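Local coordinates for protein superoxide dismutase (Clostridium difficile, PDB 3TJT) that probably protects cells from oxidative damage by catalysing the dismutation of superoxide into hydrogen peroxide and oxygen at a single bound metal ion, at residues K41-L46 with E51-S56; R109-F114 with K118-K123; A134-V137 with K143-I146. All blocks are in the same frame, centred on the assembly; numbering follows the deposited sequence.

Contact 1: K41-L46 with E51-S56; sequences KLNAAL and ELYNYS
Where the long helix 24-46 of the alpha-hairpin domain comes to its end, Asn43 and Leu46 are met by Leu52 and Tyr53 of the 3-10 turn that follows, a local example of a chain folding back onto the helix it has just left. Tyr53 makes the polar link: its OH donates to the main-chain carbonyl O of Asn43 over a short 2.6 Å. The hydroxyl approaches at a C=O...O angle of 138°, tilted 21° from the carbonyl plane. That carbonyl also receives a weak bond from Leu46 N, so two donors converge on a single oxygen.

Leu46 supplies the apolar counterpart. Its CB lies over one face of the Tyr53 ring, 4.1 Å from the centroid, in a CH-pi contact, while the Asn43 side chain borders the ring's edge with its amide plane inclined to it. With CG beside the backbone N (chi1 -70°), the Tyr53 ring extends toward the helix. Farther out, the Leu46 methyl CD2 touches Leu52 CD1 at 3.8 Å, the two leucines crossing at about a right angle. Leu52 uses its other methyl, CD2, to sit over the centre of the Tyr55 ring.

Around this buried contact, Phe6 touches both Asn43 and Leu46, Val75 of helix 72-90 packs on Leu46, and Ser56 caps the start of helix 57-62.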
loop_
_atom_site.group_PDB
_atom_site.type_symbol
_atom_site.label_atom_id
_atom_site.label_comp_id
_atom_site.label_asym_id
_atom_site.label_seq_id
_atom_site.Cartn_x
_atom_site.Cartn_y
_atom_site.Cartn_z
ATOM N N LYS A 41 11.497 -5.087 13.976
ATOM C CA LYS A 41 12.395 -4.277 13.154
ATOM C C LYS A 41 12.810 -3.005 13.891
ATOM O O LYS A 41 13.966 -2.563 13.800
ATOM C CB LYS A 41 11.755 -3.947 11.803
ATOM C CG LYS A 41 11.629 -5.156 10.879
ATOM C CD LYS A 41 10.795 -4.817 9.648
ATOM C CE LYS A 41 10.669 -6.009 8.719
ATOM N NZ LYS A 41 12.007 -6.403 8.200
ATOM N N LEU A 42 11.868 -2.415 14.618
ATOM C CA LEU A 42 12.182 -1.255 15.458
ATOM C C LEU A 42 13.256 -1.607 16.485
ATOM O O LEU A 42 14.269 -0.911 16.608
ATOM C CB LEU A 42 10.924 -0.733 16.167
ATOM C CG LEU A 42 11.163 0.451 17.111
ATOM C CD1 LEU A 42 11.737 1.647 16.354
ATOM C CD2 LEU A 42 9.881 0.833 17.832
ATOM N N ASN A 43 13.040 -2.686 17.227
ATOM C CA ASN A 43 14.021 -3.098 18.229
ATOM C C ASN A 43 15.394 -3.335 17.617
ATOM O O ASN A 43 16.410 -2.961 18.195
ATOM C CB ASN A 43 13.556 -4.345 18.989
ATOM C CG ASN A 43 12.448 -4.046 19.978
ATOM O OD1 ASN A 43 11.574 -4.886 20.225
ATOM N ND2 ASN A 43 12.472 -2.849 20.552
ATOM N N ALA A 44 15.417 -3.950 16.435
ATOM C CA ALA A 44 16.676 -4.225 15.745
ATOM C C ALA A 44 17.433 -2.939 15.414
ATOM O O ALA A 44 18.648 -2.854 15.604
ATOM C CB ALA A 44 16.418 -5.036 14.470
ATOM N N ALA A 45 16.703 -1.944 14.918
ATOM C CA ALA A 45 17.289 -0.662 14.523
ATOM C C ALA A 45 17.853 0.120 15.705
ATOM O O ALA A 45 18.785 0.909 15.548
ATOM C CB ALA A 45 16.259 0.182 13.786
ATOM N N LEU A 46 17.288 -0.091 16.887
ATOM C CA LEU A 46 17.718 0.672 18.059
ATOM C C LEU A 46 18.868 0.021 18.837
ATOM O O LEU A 46 19.380 0.605 19.796
ATOM C CB LEU A 46 16.534 0.950 18.989
ATOM C CG LEU A 46 15.353 1.720 18.376
ATOM C CD1 LEU A 46 14.287 1.983 19.432
ATOM C CD2 LEU A 46 15.802 3.030 17.730
ATOM N N GLU A 51 19.920 3.828 24.186
ATOM C CA GLU A 51 19.219 4.815 25.004
ATOM C C GLU A 51 17.826 5.116 24.443
ATOM O O GLU A 51 16.942 5.567 25.167
ATOM C CB GLU A 51 20.027 6.104 25.154
ATOM C CG GLU A 51 20.229 6.872 23.866
ATOM C CD GLU A 51 21.364 7.881 23.986
ATOM O OE1 GLU A 51 21.149 8.948 24.602
ATOM O OE2 GLU A 51 22.473 7.595 23.484
ATOM N N LEU A 52 17.627 4.872 23.152
ATOM C CA LEU A 52 16.331 5.153 22.536
ATOM C C LEU A 52 15.236 4.183 22.984
ATOM O O LEU A 52 14.045 4.449 22.793
ATOM C CB LEU A 52 16.448 5.182 21.007
ATOM C CG LEU A 52 17.301 6.330 20.455
ATOM C CD1 LEU A 52 17.404 6.209 18.937
ATOM C CD2 LEU A 52 16.711 7.703 20.850
ATOM N N TYR A 53 15.626 3.066 23.590
ATOM C CA TYR A 53 14.633 2.149 24.149
ATOM C C TYR A 53 13.900 2.819 25.305
ATOM O O TYR A 53 12.828 2.376 25.706
ATOM C CB TYR A 53 15.262 0.842 24.640
ATOM C CG TYR A 53 15.773 -0.084 23.554
ATOM C CD1 TYR A 53 14.925 -0.583 22.567
ATOM C CD2 TYR A 53 17.107 -0.479 23.533
ATOM C CE1 TYR A 53 15.403 -1.435 21.585
ATOM C CE2 TYR A 53 17.591 -1.329 22.561
ATOM C CZ TYR A 53 16.742 -1.804 21.587
ATOM O OH TYR A 53 17.243 -2.655 20.619
ATOM N N ASN A 54 14.482 3.889 25.841
ATOM C CA ASN A 54 13.838 4.624 26.924
ATOM C C ASN A 54 12.908 5.742 26.451
ATOM O O ASN A 54 12.220 6.365 27.258
ATOM C CB ASN A 54 14.876 5.148 27.916
ATOM C CG ASN A 54 15.570 4.025 28.670
ATOM O OD1 ASN A 54 14.961 3.000 28.977
ATOM N ND2 ASN A 54 16.848 4.212 28.971
ATOM N N TYR A 55 12.877 5.995 25.143
ATOM C CA TYR A 55 11.859 6.870 24.580
ATOM C C TYR A 55 10.556 6.075 24.497
ATOM O O TYR A 55 10.577 4.858 24.319
ATOM C CB TYR A 55 12.221 7.301 23.156
ATOM C CG TYR A 55 13.281 8.378 22.985
ATOM C CD1 TYR A 55 14.358 8.498 23.860
ATOM C CD2 TYR A 55 13.215 9.252 21.907
ATOM C CE1 TYR A 55 15.336 9.481 23.660
ATOM C CE2 TYR A 55 14.180 10.223 21.701
ATOM C CZ TYR A 55 15.231 10.337 22.578
ATOM O OH TYR A 55 16.176 11.321 22.346
ATOM N N SER A 56 9.428 6.763 24.604
ATOM C CA SER A 56 8.146 6.144 24.284
ATOM C C SER A 56 7.988 6.132 22.760
ATOM O O SER A 56 8.705 6.848 22.059
ATOM C CB SER A 56 7.009 6.942 24.901
ATOM O OG SER A 56 6.918 8.223 24.304
#

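Contact 2: R109-F114 with K118-K123; sequences RDFGSF and KQEFQK
The backbones of Phe114 and Lys118 are joined by a helical i to i+4 bond, Lys118 N to Phe114 O at 2.8 Å, with an N-H...O angle of 159°, which forms the first turn of helix 114-127. Beside this bond the extended Lys118 chain passes the Phe114 ring, Lys118 CD lying 4.2 Å from Phe114 CE2. The two side chains lie obliquely to one another, a loose aliphatic-aromatic contact on the surface.

Further along, the two helices meet through Phe111 and Glu120. Glu120 OE1 lies in the plane of the Phe111 ring, at its edge, 3.5 Å from CD1, and the carboxylate is turned 72° to the ring. The electropositive rim of the phenyl group is probably favourable for such an oxygen. With CG anti to the backbone N (chi1 -177°) and the chain straight beyond it, Glu120 reaches the ring edge.

The contact spans the short turn between consecutive helices 101-111 and 114-127 of the C-terminal domain. Helix 101-111 ends at Phe111, Gly112 turns the chain with positive phi, and Ser113 serves as N-cap of the next helix, its OG bonded to Lys116 N. Phe117, within that helix's first turn, meets the Phe111 ring edge-to-face. Just before the turn, Arg109 and Asp110 form a two-pronged salt bridge, NE to OD1 at 2.9 Å and NH2 to OD2 at 3.0 Å.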
loop_
_atom_site.group_PDB
_atom_site.type_symbol
_atom_site.label_atom_id
_atom_site.label_comp_id
_atom_site.label_asym_id
_atom_site.label_seq_id
_atom_site.Cartn_x
_atom_site.Cartn_y
_atom_site.Cartn_z
ATOM N N ARG A 109 -20.446 19.355 17.396
ATOM C CA ARG A 109 -19.929 20.714 17.242
ATOM C C ARG A 109 -19.117 20.866 15.955
ATOM O O ARG A 109 -19.307 21.813 15.191
ATOM C CB ARG A 109 -19.060 21.082 18.445
ATOM C CG ARG A 109 -18.555 22.526 18.451
ATOM C CD ARG A 109 -17.508 22.713 19.534
ATOM N NE ARG A 109 -16.306 21.932 19.244
ATOM C CZ ARG A 109 -15.496 21.432 20.170
ATOM N NH1 ARG A 109 -15.757 21.631 21.455
ATOM N NH2 ARG A 109 -14.426 20.729 19.810
ATOM N N ASP A 110 -18.218 19.920 15.709
ATOM C CA ASP A 110 -17.240 20.083 14.637
ATOM C C ASP A 110 -17.660 19.511 13.286
ATOM O O ASP A 110 -17.121 19.910 12.254
ATOM C CB ASP A 110 -15.889 19.524 15.079
ATOM C CG ASP A 110 -15.329 20.267 16.271
ATOM O OD1 ASP A 110 -15.762 21.423 16.493
ATOM O OD2 ASP A 110 -14.472 19.714 16.990
ATOM N N PHE A 111 -18.619 18.589 13.283
ATOM C CA PHE A 111 -19.084 17.993 12.032
ATOM C C PHE A 111 -20.569 18.233 11.766
ATOM O O PHE A 111 -21.067 17.918 10.685
ATOM C CB PHE A 111 -18.778 16.489 11.996
ATOM C CG PHE A 111 -17.314 16.169 12.107
ATOM C CD1 PHE A 111 -16.504 16.173 10.981
ATOM C CD2 PHE A 111 -16.747 15.879 13.336
ATOM C CE1 PHE A 111 -15.154 15.890 11.080
ATOM C CE2 PHE A 111 -15.393 15.592 13.445
ATOM C CZ PHE A 111 -14.597 15.597 12.315
ATOM N N GLY A 112 -21.271 18.788 12.750
ATOM C CA GLY A 112 -22.696 19.042 12.604
ATOM C C GLY A 112 -23.555 17.931 13.187
ATOM O O GLY A 112 -24.541 18.186 13.888
ATOM N N SER A 113 -23.184 16.689 12.896
ATOM C CA SER A 113 -23.890 15.532 13.438
ATOM C C SER A 113 -23.005 14.304 13.325
ATOM O O SER A 113 -21.996 14.325 12.614
ATOM C CB SER A 113 -25.188 15.285 12.673
ATOM O OG SER A 113 -24.915 14.799 11.371
ATOM N N PHE A 114 -23.384 13.232 14.012
ATOM C CA PHE A 114 -22.613 11.997 13.924
ATOM C C PHE A 114 -22.655 11.449 12.500
ATOM O O PHE A 114 -21.652 10.946 11.987
ATOM C CB PHE A 114 -23.126 10.941 14.907
ATOM C CG PHE A 114 -22.345 9.657 14.868
ATOM C CD1 PHE A 114 -21.145 9.544 15.543
ATOM C CD2 PHE A 114 -22.800 8.572 14.134
ATOM C CE1 PHE A 114 -20.415 8.366 15.501
ATOM C CE2 PHE A 114 -22.071 7.388 14.081
ATOM C CZ PHE A 114 -20.879 7.288 14.772
ATOM N N LYS A 118 -19.566 10.554 10.129
ATOM C CA LYS A 118 -19.385 9.205 9.599
ATOM C C LYS A 118 -19.214 9.210 8.079
ATOM O O LYS A 118 -18.356 8.510 7.546
ATOM C CB LYS A 118 -20.562 8.308 10.003
ATOM C CG LYS A 118 -20.371 6.843 9.643
ATOM C CD LYS A 118 -21.503 5.988 10.205
ATOM C CE LYS A 118 -21.348 4.525 9.798
ATOM N NZ LYS A 118 -22.483 3.698 10.298
ATOM N N GLN A 119 -20.033 9.987 7.376
ATOM C CA GLN A 119 -19.928 10.049 5.918
ATOM C C GLN A 119 -18.569 10.578 5.478
ATOM O O GLN A 119 -17.986 10.072 4.515
ATOM C CB GLN A 119 -21.042 10.907 5.319
ATOM C CG GLN A 119 -22.421 10.266 5.446
ATOM C CD GLN A 119 -23.522 11.108 4.825
ATOM O OE1 GLN A 119 -23.253 12.047 4.071
ATOM N NE2 GLN A 119 -24.773 10.768 5.135
ATOM N N GLU A 120 -18.063 11.588 6.186
ATOM C CA GLU A 120 -16.762 12.168 5.852
ATOM C C GLU A 120 -15.630 11.195 6.144
ATOM O O GLU A 120 -14.696 11.061 5.351
ATOM C CB GLU A 120 -16.522 13.496 6.586
ATOM C CG GLU A 120 -15.196 14.167 6.205
ATOM C CD GLU A 120 -14.961 15.500 6.918
ATOM O OE1 GLU A 120 -15.924 16.068 7.484
ATOM O OE2 GLU A 120 -13.804 15.976 6.915
ATOM N N PHE A 121 -15.705 10.510 7.276
ATOM C CA PHE A 121 -14.676 9.538 7.620
ATOM C C PHE A 121 -14.647 8.415 6.581
ATOM O O PHE A 121 -13.574 8.010 6.104
ATOM C CB PHE A 121 -14.917 8.964 9.019
ATOM C CG PHE A 121 -13.800 8.097 9.513
ATOM C CD1 PHE A 121 -12.794 8.627 10.304
ATOM C CD2 PHE A 121 -13.748 6.751 9.175
ATOM C CE1 PHE A 121 -11.757 7.833 10.756
ATOM C CE2 PHE A 121 -12.719 5.943 9.620
ATOM C CZ PHE A 121 -11.716 6.483 10.409
ATOM N N GLN A 122 -15.825 7.910 6.230
ATOM C CA GLN A 122 -15.902 6.807 5.278
ATOM C C GLN A 122 -15.321 7.187 3.920
ATOM O O GLN A 122 -14.600 6.402 3.314
ATOM C CB GLN A 122 -17.330 6.290 5.136
ATOM C CG GLN A 122 -17.843 5.630 6.400
ATOM C CD GLN A 122 -18.941 4.615 6.120
ATOM O OE1 GLN A 122 -19.833 4.405 6.939
ATOM N NE2 GLN A 122 -18.869 3.972 4.962
ATOM N N LYS A 123 -15.621 8.393 3.454
ATOM C CA LYS A 123 -15.079 8.859 2.179
ATOM C C LYS A 123 -13.563 9.040 2.228
ATOM O O LYS A 123 -12.854 8.687 1.277
ATOM C CB LYS A 123 -15.741 10.167 1.746
ATOM C CG LYS A 123 -15.347 10.585 0.336
ATOM C CD LYS A 123 -16.105 11.822 -0.105
ATOM C CE LYS A 123 -16.077 11.965 -1.625
ATOM N NZ LYS A 123 -14.693 12.020 -2.175
#

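Contact 3: A134-V137 with K143-I146; sequences AWLV and KLSI
Leu136 reaches across to the neighbouring strand: CD1 stands 4.0 Å from Leu144 CB and 4.4 Å from Ile146 CG1, with the Leu136 and Leu144 side chains inclined to each other. CG of Leu136 lies opposite the backbone N (chi1 171°), which swings that methyl across the peptide of the partner strand, 3.6 Å from Ser145 O. Leu136 and Ile146 form a non-hydrogen-bonded antiparallel pair and share the face turned to helices 101-111 and 114-127, where Phe111 and Phe117 pack on Leu136.

Val137 and Ser145, the hydrogen-bonded pair, project to the other face. There Val137 CG2 lies against Ser145 OG at 3.3 Å, a close methyl-to-hydroxyl contact. Each of these atoms occupies the position between N and the carbonyl carbon of its own residue. The same two residues exchange both backbone bonds: Val137 N to Ser145 O at 2.9 Å, almost straight at 176°, and Ser145 N to Val137 O at 3.0 Å. CA-H...O contacts add to this ladder, among them Ile146 CA to Trp135 O at 3.2 Å.

Trp135 sends its ring elsewhere, its NE1 bonded to Thr149 OG1 further along strand 144-150. The Trp135 side chain is about 8 Å from those of the iron ligands Asp167 and His85. This is a beta hairpin, with strand 132-138 the middle member of the three-stranded antiparallel sheet in the C-terminal domain of iron/manganese superoxide dismutases.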
loop_
_atom_site.group_PDB
_atom_site.type_symbol
_atom_site.label_atom_id
_atom_site.label_comp_id
_atom_site.label_asym_id
_atom_site.label_seq_id
_atom_site.Cartn_x
_atom_site.Cartn_y
_atom_site.Cartn_z
ATOM N N ALA A 134 -6.969 6.215 7.884
ATOM C CA ALA A 134 -7.846 7.374 8.051
ATOM C C ALA A 134 -8.011 7.631 9.542
ATOM O O ALA A 134 -8.148 6.690 10.318
ATOM C CB ALA A 134 -9.204 7.135 7.409
ATOM N N TRP A 135 -8.004 8.903 9.936
ATOM C CA TRP A 135 -7.989 9.257 11.355
ATOM C C TRP A 135 -9.034 10.311 11.710
ATOM O O TRP A 135 -9.292 11.231 10.931
ATOM C CB TRP A 135 -6.620 9.843 11.752
ATOM C CG TRP A 135 -5.411 9.002 11.426
ATOM C CD1 TRP A 135 -4.613 9.104 10.315
ATOM C CD2 TRP A 135 -4.865 7.952 12.221
ATOM N NE1 TRP A 135 -3.594 8.179 10.380
ATOM C CE2 TRP A 135 -3.731 7.454 11.536
ATOM C CE3 TRP A 135 -5.220 7.380 13.452
ATOM C CZ2 TRP A 135 -2.961 6.413 12.032
ATOM C CZ3 TRP A 135 -4.447 6.346 13.949
ATOM C CH2 TRP A 135 -3.329 5.866 13.237
ATOM N N LEU A 136 -9.624 10.173 12.897
ATOM C CA LEU A 136 -10.276 11.305 13.557
ATOM C C LEU A 136 -9.240 11.825 14.536
ATOM O O LEU A 136 -8.749 11.079 15.391
ATOM C CB LEU A 136 -11.540 10.862 14.304
ATOM C CG LEU A 136 -12.197 11.912 15.210
ATOM C CD1 LEU A 136 -12.750 13.054 14.372
ATOM C CD2 LEU A 136 -13.293 11.278 16.059
ATOM N N VAL A 137 -8.875 13.099 14.405
ATOM C CA VAL A 137 -7.815 13.648 15.235
ATOM C C VAL A 137 -8.281 14.915 15.948
ATOM O O VAL A 137 -9.250 15.542 15.537
ATOM C CB VAL A 137 -6.551 13.983 14.416
ATOM C CG1 VAL A 137 -5.957 12.717 13.780
ATOM C CG2 VAL A 137 -6.861 15.040 13.362
ATOM N N LYS A 143 -10.262 20.558 19.124
ATOM C CA LYS A 143 -10.969 20.707 17.857
ATOM C C LYS A 143 -10.772 19.436 17.025
ATOM O O LYS A 143 -9.644 18.989 16.858
ATOM C CB LYS A 143 -10.423 21.919 17.095
ATOM C CG LYS A 143 -11.116 22.205 15.779
ATOM C CD LYS A 143 -12.538 22.685 16.005
ATOM C CE LYS A 143 -13.211 23.091 14.703
ATOM N NZ LYS A 143 -14.657 23.409 14.909
ATOM N N LEU A 144 -11.860 18.869 16.506
ATOM C CA LEU A 144 -11.774 17.619 15.740
ATOM C C LEU A 144 -11.717 17.838 14.231
ATOM O O LEU A 144 -12.327 18.765 13.705
ATOM C CB LEU A 144 -12.963 16.707 16.063
ATOM C CG LEU A 144 -13.122 16.247 17.512
ATOM C CD1 LEU A 144 -14.445 15.476 17.693
ATOM C CD2 LEU A 144 -11.931 15.409 17.956
ATOM N N SER A 145 -10.995 16.958 13.540
ATOM C CA SER A 145 -10.972 16.947 12.089
ATOM C C SER A 145 -10.673 15.527 11.619
ATOM O O SER A 145 -10.264 14.683 12.407
ATOM C CB SER A 145 -9.900 17.904 11.551
ATOM O OG SER A 145 -8.608 17.532 12.001
ATOM N N ILE A 146 -10.894 15.270 10.338
ATOM C CA ILE A 146 -10.526 13.985 9.749
ATOM C C ILE A 146 -9.340 14.178 8.803
ATOM O O ILE A 146 -9.318 15.130 8.021
ATOM C CB ILE A 146 -11.713 13.368 9.001
ATOM C CG1 ILE A 146 -12.785 12.944 10.013
ATOM C CG2 ILE A 146 -11.256 12.167 8.171
ATOM C CD1 ILE A 146 -14.136 12.692 9.403
#

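Contacts 2 and 3 form one neighbourhood of the C-terminal domain, their centres about 10 Å apart. Asp110 of contact 2 joins them: OD1 forms a salt bridge with Lys143 NZ at 2.8 Å, and OD2 probably accepts a hydrogen bond from Leu144 N, tying the helix end to the start of the strand. Phe121 packs against both Ile146 and Ala134. Contact 1, in the alpha-hairpin domain, is separate, its centre about 37 Å from that of contact 2 and about 28 Å from that of contact 3. Contacts 1 and 2 lie away from the iron site, whereas contact 3 comes nearer, the Trp135 side chain being about 10 Å from the bound ion.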